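PDB 6C72: particle-associated glycoside hydrolase from Acinetobacter phage Fri1, which depolymerises the capsular polysaccharide of Acinetobacter baumannii as a phage tailspike, probably opening a path to the host cell surface. Local coordinates for the interface of chains A and B. Numbering follows the deposited sequence. Chains: chain A/B, Particle-associated glycoside hydrolase.

The interface of chains A and B. Residues chain A 140, 193-194, 196; chain B 154, 156, 163, 171.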
loop_
_atom_site.group_PDB
_atom_site.type_symbol
_atom_site.label_atom_id
_atom_site.label_comp_id
_atom_site.label_asym_id
_atom_site.label_seq_id
_atom_site.Cartn_x
_atom_site.Cartn_y
_atom_site.Cartn_z
ATOM N N MET A 140 -32.710 9.499 -9.260
ATOM C CA MET A 140 -31.805 8.844 -10.181
ATOM C C MET A 140 -30.594 9.757 -10.325
ATOM O O MET A 140 -30.744 10.931 -10.682
ATOM C CB MET A 140 -32.512 8.605 -11.513
ATOM C CG MET A 140 -31.783 7.762 -12.510
ATOM S SD MET A 140 -32.814 7.388 -13.966
ATOM C CE MET A 140 -34.317 6.828 -13.166
ATOM N N PRO A 193 -27.493 4.868 -12.230
ATOM C CA PRO A 193 -27.610 3.988 -13.399
ATOM C C PRO A 193 -26.257 3.714 -14.028
ATOM O O PRO A 193 -25.273 4.412 -13.779
ATOM C CB PRO A 193 -28.495 4.782 -14.373
ATOM C CG PRO A 193 -29.168 5.783 -13.559
ATOM C CD PRO A 193 -28.224 6.128 -12.418
ATOM N N GLU A 194 -26.232 2.691 -14.881
ATOM C CA GLU A 194 -25.046 2.440 -15.684
ATOM C C GLU A 194 -24.759 3.651 -16.565
ATOM O O GLU A 194 -25.663 4.402 -16.938
ATOM C CB GLU A 194 -25.215 1.174 -16.528
ATOM C CG GLU A 194 -26.350 1.234 -17.558
ATOM C CD GLU A 194 -27.693 0.814 -16.987
ATOM O OE1 GLU A 194 -27.830 0.838 -15.739
ATOM O OE2 GLU A 194 -28.597 0.465 -17.787
ATOM N N VAL A 196 -23.602 6.378 -15.697
ATOM C CA VAL A 196 -23.576 7.605 -14.907
ATOM C C VAL A 196 -22.257 7.646 -14.139
ATOM O O VAL A 196 -21.949 6.736 -13.360
ATOM C CB VAL A 196 -24.788 7.696 -13.965
ATOM C CG1 VAL A 196 -24.581 8.802 -12.947
ATOM C CG2 VAL A 196 -26.074 7.948 -14.785
ATOM N N PHE B 154 -25.830 16.537 -19.890
ATOM C CA PHE B 154 -26.043 15.104 -19.741
ATOM C C PHE B 154 -27.525 14.828 -19.543
ATOM O O PHE B 154 -28.123 15.279 -18.560
ATOM C CB PHE B 154 -25.256 14.544 -18.555
ATOM C CG PHE B 154 -25.440 13.067 -18.363
ATOM C CD1 PHE B 154 -24.664 12.158 -19.079
ATOM C CD2 PHE B 154 -26.403 12.582 -17.494
ATOM C CE1 PHE B 154 -24.833 10.794 -18.914
ATOM C CE2 PHE B 154 -26.585 11.221 -17.333
ATOM C CZ PHE B 154 -25.795 10.325 -18.038
ATOM N N SER B 156 -29.963 11.480 -19.371
ATOM C CA SER B 156 -29.987 10.030 -19.333
ATOM C C SER B 156 -31.080 9.470 -20.249
ATOM O O SER B 156 -32.012 10.166 -20.671
ATOM C CB SER B 156 -30.203 9.526 -17.909
ATOM O OG SER B 156 -31.504 9.826 -17.466
ATOM N N ILE B 163 -33.867 0.105 -16.063
ATOM C CA ILE B 163 -32.514 0.167 -15.524
ATOM C C ILE B 163 -32.344 -0.855 -14.409
ATOM O O ILE B 163 -31.321 -1.553 -14.332
ATOM C CB ILE B 163 -32.199 1.597 -15.047
ATOM C CG1 ILE B 163 -32.109 2.546 -16.246
ATOM C CG2 ILE B 163 -30.920 1.618 -14.247
ATOM C CD1 ILE B 163 -31.944 4.007 -15.876
ATOM N N GLN B 171 -29.440 2.556 -19.737
ATOM C CA GLN B 171 -28.986 3.942 -19.691
ATOM C C GLN B 171 -27.743 4.044 -20.562
ATOM O O GLN B 171 -26.632 3.741 -20.124
ATOM C CB GLN B 171 -28.714 4.389 -18.262
ATOM C CG GLN B 171 -28.839 5.886 -18.059
ATOM C CD GLN B 171 -27.933 6.685 -18.968
ATOM O OE1 GLN B 171 -28.390 7.265 -19.951
ATOM N NE2 GLN B 171 -26.642 6.708 -18.660
#
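B:Ile163, on the short helix 160-165, sends its delta methyl against A:Pro193 and A:Met140, making the apolar centre of this contact between two copies of a tailspike depolymerase. Tailspikes of this kind are trimers of parallel beta-helix subunits, and three copies form the deposited assembly; here a stretch of chain B that includes the helix 160-165 packs on the end of strand 139-140 and on loop residues of chain A. CD1 of B:Ile163 sits 3.8 Å from the ring carbon CB of A:Pro193. From strand 139-140, the thioether sulfur SD of A:Met140 approaches the same methyl at 4.0 Å, brought there by an extended chain that turns only at its last torsion (chi3 -49°). CB of A:Pro193 also carries the aliphatic stem of B:Gln171, with CG 3.9 Å away, so one proline carbon serves two residues of the partner. Further along, CG2 of A:Val196 touches the ring of B:Phe154 at its outer carbon CZ, 4.0 Å away, from somewhat above the ring plane, the two side chains lying roughly at right angles.

The polar rim illustrates how a glutamine and a glutamate can pair without joining their side-chain ends. The amide NE2 of B:Gln171 donates to the backbone O of A:Glu194 at 3.0 Å, in the carbonyl plane, although the acceptor is tilted from the glutamine's amide plane. In return, the carboxylate oxygen OE2 of A:Glu194 accepts the backbone N of B:Gln171 at 3.0 Å. That bond is nearly straight (170° at the hydrogen) but arrives from above the carboxylate plane. A bend at chi2 (-87°) turns the carboxylate toward the helix of B:Ile163, so that OE1 rests 3.5 Å from the gamma methyl CG2 while OE2 keeps its bond to B:Gln171.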